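Local atomic coordinates of glucose-1-phosphate thymidylyltransferase (Bacillus anthracis, PDB entry 4ECM), a protein that catalyses the transfer of a thymidylyl group from dTTP to glucose 1-phosphate, giving dTDP-glucose and pyrophosphate, a step of dTDP-L-rhamnose biosynthesis. Residues L156-N170 and I179-T193. Sequence-based numbering, arbitrary orientation. Where two conformers were deposited one is given.
Sequences LLQSVDDPERFGVAN and IEEKPKEPKSSYAVT. With DAU (2'deoxy-thymidine-5'-diphospho-alpha-D-glucose), chain B.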
loop_
_atom_site.group_PDB
_atom_site.type_symbol
_atom_site.label_atom_id
_atom_site.label_comp_id
_atom_site.label_asym_id
_atom_site.label_seq_id
_atom_site.Cartn_x
_atom_site.Cartn_y
_atom_site.Cartn_z
ATOM N N LEU A 156 26.533 11.078 -22.716
ATOM C CA LEU A 156 27.367 11.856 -21.803
ATOM C C LEU A 156 28.324 10.898 -21.115
ATOM O O LEU A 156 27.897 9.885 -20.554
ATOM C CB LEU A 156 26.505 12.582 -20.777
ATOM C CG LEU A 156 25.395 13.469 -21.358
ATOM C CD1 LEU A 156 24.656 14.240 -20.235
ATOM C CD2 LEU A 156 25.941 14.436 -22.414
ATOM N N LEU A 157 29.614 11.233 -21.148
ATOM C CA LEU A 157 30.669 10.354 -20.642
ATOM C C LEU A 157 31.306 10.812 -19.337
ATOM O O LEU A 157 31.392 12.011 -19.046
ATOM C CB LEU A 157 31.790 10.220 -21.679
ATOM C CG LEU A 157 31.402 9.847 -23.118
ATOM C CD1 LEU A 157 32.669 9.720 -23.988
ATOM C CD2 LEU A 157 30.574 8.572 -23.142
ATOM N N GLN A 158 31.744 9.824 -18.559
ATOM C CA GLN A 158 32.464 10.048 -17.321
ATOM C C GLN A 158 33.641 9.117 -17.241
ATOM O O GLN A 158 33.493 7.913 -17.409
ATOM C CB GLN A 158 31.593 9.779 -16.105
ATOM C CG GLN A 158 30.882 10.985 -15.600
ATOM C CD GLN A 158 31.799 11.939 -14.822
ATOM O OE1 GLN A 158 31.529 13.118 -14.732
ATOM N NE2 GLN A 158 32.851 11.414 -14.250
ATOM N N SER A 159 34.814 9.681 -16.981
ATOM C CA SER A 159 36.016 8.887 -16.802
ATOM C C SER A 159 35.894 8.279 -15.412
ATOM O O SER A 159 35.634 8.996 -14.453
ATOM C CB SER A 159 37.261 9.756 -16.908
ATOM O OG SER A 159 38.424 8.955 -16.792
ATOM N N VAL A 160 36.024 6.961 -15.314
ATOM C CA VAL A 160 35.883 6.263 -14.032
ATOM C C VAL A 160 37.010 5.284 -13.741
ATOM O O VAL A 160 37.741 4.865 -14.645
ATOM C CB VAL A 160 34.538 5.472 -13.969
ATOM C CG1 VAL A 160 33.313 6.424 -14.115
ATOM C CG2 VAL A 160 34.490 4.376 -15.030
ATOM N N ASP A 161 37.118 4.913 -12.464
ATOM C CA ASP A 161 38.141 3.992 -11.986
ATOM C C ASP A 161 37.832 2.532 -12.309
ATOM O O ASP A 161 38.745 1.703 -12.444
ATOM C CB ASP A 161 38.287 4.129 -10.458
ATOM C CG ASP A 161 38.756 5.509 -10.036
ATOM O OD1 ASP A 161 39.545 6.133 -10.789
ATOM O OD2 ASP A 161 38.337 5.969 -8.949
ATOM N N ASP A 162 36.547 2.234 -12.450
ATOM C CA ASP A 162 36.062 0.871 -12.647
ATOM C C ASP A 162 35.154 0.761 -13.864
ATOM O O ASP A 162 33.967 0.469 -13.725
ATOM C CB ASP A 162 35.311 0.442 -11.374
ATOM C CG ASP A 162 34.285 1.503 -10.876
ATOM O OD1 ASP A 162 34.104 2.564 -11.518
ATOM O OD2 ASP A 162 33.650 1.264 -9.822
ATOM N N PRO A 163 35.711 0.979 -15.071
ATOM C CA PRO A 163 34.882 0.979 -16.287
ATOM C C PRO A 163 34.207 -0.351 -16.615
ATOM O O PRO A 163 33.200 -0.372 -17.344
ATOM C CB PRO A 163 35.879 1.361 -17.397
ATOM C CG PRO A 163 37.233 1.022 -16.840
ATOM C CD PRO A 163 37.128 1.264 -15.370
ATOM N N GLU A 164 34.738 -1.440 -16.074
ATOM C CA GLU A 164 34.189 -2.766 -16.346
ATOM C C GLU A 164 32.719 -2.910 -15.935
ATOM O O GLU A 164 32.026 -3.806 -16.409
ATOM C CB GLU A 164 35.046 -3.874 -15.694
ATOM C CG GLU A 164 34.979 -3.987 -14.148
ATOM C CD GLU A 164 35.695 -2.866 -13.382
ATOM O OE1 GLU A 164 36.382 -2.026 -14.005
ATOM O OE2 GLU A 164 35.567 -2.835 -12.137
ATOM N N ARG A 165 32.256 -2.043 -15.042
ATOM C CA ARG A 165 30.885 -2.076 -14.579
ATOM C C ARG A 165 29.901 -1.389 -15.524
ATOM O O ARG A 165 28.714 -1.489 -15.319
ATOM C CB ARG A 165 30.740 -1.328 -13.244
ATOM C CG ARG A 165 31.355 -1.970 -12.025
ATOM C CD ARG A 165 30.593 -1.499 -10.777
ATOM N NE ARG A 165 30.827 -0.100 -10.429
ATOM C CZ ARG A 165 29.920 0.715 -9.869
ATOM N NH1 ARG A 165 30.248 1.963 -9.563
ATOM N NH2 ARG A 165 28.675 0.313 -9.645
ATOM N N PHE A 166 30.382 -0.674 -16.531
ATOM C CA PHE A 166 29.499 0.154 -17.329
ATOM C C PHE A 166 29.630 -0.058 -18.816
ATOM O O PHE A 166 30.408 -0.890 -19.279
ATOM C CB PHE A 166 29.832 1.638 -17.031
ATOM C CG PHE A 166 29.861 1.979 -15.559
ATOM C CD1 PHE A 166 28.692 2.095 -14.833
ATOM C CD2 PHE A 166 31.056 2.186 -14.907
ATOM C CE1 PHE A 166 28.717 2.395 -13.474
ATOM C CE2 PHE A 166 31.091 2.482 -13.551
ATOM C CZ PHE A 166 29.912 2.588 -12.831
ATOM N N GLY A 167 28.841 0.698 -19.561
ATOM C CA GLY A 167 28.987 0.768 -21.002
ATOM C C GLY A 167 30.252 1.611 -21.158
ATOM O O GLY A 167 30.431 2.602 -20.436
ATOM N N VAL A 168 31.137 1.207 -22.056
ATOM C CA VAL A 168 32.438 1.875 -22.226
ATOM C C VAL A 168 32.650 2.359 -23.650
ATOM O O VAL A 168 32.494 1.602 -24.596
ATOM C CB VAL A 168 33.586 0.920 -21.861
ATOM C CG1 VAL A 168 34.937 1.528 -22.211
ATOM C CG2 VAL A 168 33.520 0.549 -20.370
ATOM N N ALA A 169 33.001 3.631 -23.791
ATOM C CA ALA A 169 33.213 4.224 -25.105
ATOM C C ALA A 169 34.671 4.127 -25.502
ATOM O O ALA A 169 35.564 4.529 -24.752
ATOM C CB ALA A 169 32.769 5.691 -25.113
ATOM N N ASN A 170 34.893 3.583 -26.691
ATOM C CA ASN A 170 36.217 3.468 -27.270
ATOM C C ASN A 170 36.401 4.730 -28.080
ATOM O O ASN A 170 35.812 4.879 -29.157
ATOM C CB ASN A 170 36.298 2.222 -28.160
ATOM C CG ASN A 170 37.655 2.073 -28.871
ATOM O OD1 ASN A 170 38.592 2.834 -28.626
ATOM N ND2 ASN A 170 37.748 1.083 -29.762
ATOM N N ILE A 179 30.911 1.320 -28.651
ATOM C CA ILE A 179 30.579 1.261 -27.245
ATOM C C ILE A 179 30.443 -0.219 -26.935
ATOM O O ILE A 179 29.922 -0.984 -27.740
ATOM C CB ILE A 179 29.293 1.999 -26.901
ATOM C CG1 ILE A 179 29.431 3.486 -27.226
ATOM C CG2 ILE A 179 28.965 1.823 -25.418
ATOM C CD1 ILE A 179 28.108 4.252 -27.153
ATOM N N GLU A 180 30.943 -0.628 -25.781
ATOM C CA GLU A 180 30.869 -2.017 -25.365
ATOM C C GLU A 180 30.283 -2.087 -23.941
ATOM O O GLU A 180 30.720 -1.376 -23.033
ATOM C CB GLU A 180 32.262 -2.642 -25.458
ATOM C CG GLU A 180 32.331 -4.110 -25.093
ATOM C CD GLU A 180 33.718 -4.732 -25.333
ATOM O OE1 GLU A 180 34.675 -4.005 -25.734
ATOM O OE2 GLU A 180 33.837 -5.960 -25.097
ATOM N N GLU A 181 29.285 -2.939 -23.760
ATOM C CA GLU A 181 28.606 -3.070 -22.484
ATOM C C GLU A 181 29.375 -3.997 -21.548
ATOM O O GLU A 181 29.621 -5.139 -21.878
ATOM C CB GLU A 181 27.173 -3.580 -22.701
ATOM C CG GLU A 181 26.328 -3.684 -21.432
ATOM C CD GLU A 181 26.032 -2.329 -20.769
ATOM O OE1 GLU A 181 26.191 -1.267 -21.431
ATOM O OE2 GLU A 181 25.615 -2.341 -19.581
ATOM N N LYS A 182 29.752 -3.463 -20.387
ATOM C CA LYS A 182 30.472 -4.191 -19.328
ATOM C C LYS A 182 31.587 -5.095 -19.845
ATOM O O LYS A 182 31.590 -6.297 -19.601
ATOM C CB LYS A 182 29.486 -4.975 -18.456
ATOM C CG LYS A 182 28.386 -4.087 -17.861
ATOM C CD LYS A 182 27.585 -4.813 -16.780
ATOM C CE LYS A 182 26.408 -3.949 -16.262
ATOM N NZ LYS A 182 25.404 -3.738 -17.333
ATOM N N PRO A 183 32.564 -4.505 -20.545
ATOM C CA PRO A 183 33.657 -5.295 -21.094
ATOM C C PRO A 183 34.569 -5.894 -20.016
ATOM O O PRO A 183 34.868 -5.229 -19.010
ATOM C CB PRO A 183 34.431 -4.270 -21.924
ATOM C CG PRO A 183 34.180 -2.955 -21.233
ATOM C CD PRO A 183 32.765 -3.056 -20.739
ATOM N N LYS A 184 34.987 -7.142 -20.228
ATOM C CA LYS A 184 35.951 -7.820 -19.338
ATOM C C LYS A 184 37.320 -7.134 -19.439
ATOM O O LYS A 184 38.096 -7.131 -18.488
ATOM C CB LYS A 184 36.110 -9.300 -19.739
ATOM C CG LYS A 184 35.002 -10.244 -19.253
ATOM C CD LYS A 184 35.200 -10.720 -17.785
ATOM C CE LYS A 184 36.455 -11.653 -17.638
ATOM N NZ LYS A 184 36.648 -12.260 -16.269
ATOM N N GLU A 185 37.592 -6.578 -20.620
ATOM C CA GLU A 185 38.829 -5.874 -20.930
ATOM C C GLU A 185 38.482 -4.539 -21.576
ATOM O O GLU A 185 38.475 -4.411 -22.808
ATOM C CB GLU A 185 39.681 -6.716 -21.886
ATOM C CG GLU A 185 40.289 -7.965 -21.226
ATOM C CD GLU A 185 41.065 -8.855 -22.212
ATOM O OE1 GLU A 185 40.811 -8.763 -23.437
ATOM O OE2 GLU A 185 41.911 -9.664 -21.750
ATOM N N PRO A 186 38.194 -3.536 -20.746
ATOM C CA PRO A 186 37.782 -2.225 -21.266
ATOM C C PRO A 186 38.808 -1.573 -22.175
ATOM O O PRO A 186 39.989 -1.621 -21.887
ATOM C CB PRO A 186 37.581 -1.373 -19.998
ATOM C CG PRO A 186 37.556 -2.356 -18.832
ATOM C CD PRO A 186 38.294 -3.570 -19.271
ATOM N N LYS A 187 38.354 -0.970 -23.267
ATOM C CA LYS A 187 39.259 -0.260 -24.180
ATOM C C LYS A 187 39.689 1.082 -23.581
ATOM O O LYS A 187 40.694 1.641 -23.978
ATOM C CB LYS A 187 38.555 0.032 -25.508
ATOM C CG LYS A 187 38.224 -1.190 -26.377
ATOM C CD LYS A 187 39.446 -1.681 -27.145
ATOM C CE LYS A 187 39.113 -2.859 -28.071
ATOM N NZ LYS A 187 38.719 -4.077 -27.305
ATOM N N SER A 188 38.900 1.613 -22.649
ATOM C CA SER A 188 39.181 2.912 -22.054
ATOM C C SER A 188 38.522 2.976 -20.694
ATOM O O SER A 188 37.934 1.999 -20.254
ATOM C CB SER A 188 38.559 4.014 -22.919
ATOM O OG SER A 188 37.142 4.062 -22.719
ATOM N N SER A 189 38.591 4.141 -20.048
ATOM C CA SER A 189 37.900 4.353 -18.779
ATOM C C SER A 189 36.703 5.323 -18.939
ATOM O O SER A 189 36.179 5.849 -17.948
ATOM C CB SER A 189 38.873 4.839 -17.703
ATOM O OG SER A 189 39.441 6.066 -18.063
ATOM N N TYR A 190 36.265 5.532 -20.181
ATOM C CA TYR A 190 35.111 6.395 -20.448
ATOM C C TYR A 190 33.790 5.650 -20.303
ATOM O O TYR A 190 33.387 4.939 -21.211
ATOM C CB TYR A 190 35.159 6.961 -21.863
ATOM C CG TYR A 190 36.289 7.934 -22.138
ATOM C CD1 TYR A 190 36.291 9.222 -21.590
ATOM C CD2 TYR A 190 37.322 7.589 -23.005
ATOM C CE1 TYR A 190 37.341 10.133 -21.875
ATOM C CE2 TYR A 190 38.360 8.480 -23.298
ATOM C CZ TYR A 190 38.374 9.743 -22.737
ATOM O OH TYR A 190 39.424 10.599 -23.070
ATOM N N ALA A 191 33.121 5.810 -19.164
ATOM C CA ALA A 191 31.825 5.189 -18.947
ATOM C C ALA A 191 30.743 5.987 -19.646
ATOM O O ALA A 191 30.732 7.216 -19.575
ATOM C CB ALA A 191 31.512 5.105 -17.443
ATOM N N VAL A 192 29.837 5.295 -20.336
ATOM C CA VAL A 192 28.697 5.945 -20.983
ATOM C C VAL A 192 27.609 5.973 -19.907
ATOM O O VAL A 192 27.013 4.941 -19.566
ATOM C CB VAL A 192 28.238 5.195 -22.256
ATOM C CG1 VAL A 192 27.023 5.885 -22.897
ATOM C CG2 VAL A 192 29.368 5.111 -23.260
ATOM N N THR A 193 27.377 7.156 -19.357
ATOM C CA THR A 193 26.429 7.321 -18.270
ATOM C C THR A 193 25.005 7.070 -18.707
ATOM O O THR A 193 24.712 7.025 -19.899
ATOM C CB THR A 193 26.462 8.734 -17.700
ATOM O OG1 THR A 193 26.001 9.653 -18.694
ATOM C CG2 THR A 193 27.867 9.098 -17.256
HETATM O O6 DAU B . 24.668 3.500 -14.656
HETATM C C6 DAU B . 25.174 3.604 -15.988
HETATM C C5 DAU B . 25.039 2.261 -16.692
HETATM O O5 DAU B . 23.667 1.882 -16.628
HETATM C C4 DAU B . 25.517 2.332 -18.147
HETATM O O4 DAU B . 26.908 2.625 -18.209
HETATM C C3 DAU B . 25.262 1.030 -18.902
HETATM O O3 DAU B . 25.621 1.219 -20.287
HETATM C C2 DAU B . 23.777 0.676 -18.760
HETATM O O2 DAU B . 23.491 -0.601 -19.361
HETATM C C1 DAU B . 23.353 0.654 -17.296
HETATM O O1 DAU B . 24.001 -0.432 -16.643
HETATM P P2 DAU B . 23.388 -1.066 -15.290
HETATM O O3P DAU B . 23.662 -0.170 -14.107
HETATM O O4P DAU B . 23.797 -2.512 -15.272
HETATM O OPP DAU B . 21.797 -0.966 -15.561
HETATM P P DAU B . 20.711 -1.455 -14.481
HETATM O O1P DAU B . 21.260 -1.232 -13.092
HETATM O O2P DAU B . 20.225 -2.796 -14.895
HETATM O "O5'" DAU B . 19.519 -0.388 -14.681
HETATM C "C5'" DAU B . 19.708 0.946 -14.258
HETATM C "C4'" DAU B . 18.413 1.745 -14.108
HETATM O "O4'" DAU B . 17.472 1.534 -15.159
HETATM C "C3'" DAU B . 17.705 1.490 -12.795
HETATM O "O3'" DAU B . 17.531 2.778 -12.199
HETATM C "C2'" DAU B . 16.373 0.877 -13.153
HETATM C "C1'" DAU B . 16.207 1.184 -14.635
HETATM N N11 DAU B . 15.790 0.056 -15.486
HETATM C C61 DAU B . 16.608 -1.103 -15.508
HETATM C C51 DAU B . 16.123 -2.298 -16.000
HETATM C C5A DAU B . 17.041 -3.497 -16.119
HETATM C C21 DAU B . 14.420 -0.093 -15.771
HETATM O O21 DAU B . 13.631 0.988 -15.675
HETATM N N31 DAU B . 13.911 -1.250 -16.260
HETATM C C41 DAU B . 14.691 -2.356 -16.383
HETATM O O41 DAU B . 14.162 -3.508 -16.854
HETATM O O HOH W 1 24.983 8.718 -21.938
HETATM O O HOH W 2 38.591 8.139 -19.644
HETATM O O HOH W 3 39.717 7.574 -15.223
HETATM O O HOH W 4 40.061 3.325 -26.358
#
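The methyl of Ala191 lies obliquely against the Phe166 ring at CD2 and touches Phe166 CB as well, while O4 of the bound dTDP-glucose lies at the ring's edge, near its plane. One face carries CB of Arg165, over the ring centre; the guanidinium of that arginine, salt-bridged to Asp162 and Asp243, has Phe166 CZ against a face. Asp162 lies in plane at the edge of both groups, with OD1 at the ring and CG at the guanidinium. The Tyr190 ring has the carbonyl O of Ala169 at its edge and water 2 over the centre of one face.

Strand 190-193 runs antiparallel to both 156-159 and 167-170, and 167-170 also pairs with 179-181. Ala169 N bonds to Tyr190 O (2.9 Å), and Val192 N to Gly167 O. The short side chain of Ala169 lets Val192 CG2 come within 3.9 Å of its CB; CG2 also touches Leu157 CD2. Val168 spreads its branches, CG2 on the Pro183 ring and CG1 against Ser188. With OG set between the backbone N and the carbonyl carbon (chi1 76°), Ser188 donates to Ala169 O (2.6 Å) and accepts from Tyr190 N, an ST turn. Leu156 O takes two donors, Thr193 N and OG1.

Gly167 has no side chain, and the sugar lies close against its backbone; its N donates to O4 (3.0 Å), which in turn donates to Val192 O (2.7 Å). Glu181, bent at chi2 (65°), receives O3 on OE1 and O2 on OE2. Lys182 NZ joins Glu181 OE2 (2.7 Å) to O4P of the diphosphate. The contact thus reads three glucose hydroxyls, and its lysine probably offsets negative charge on both phosphate and carboxylate.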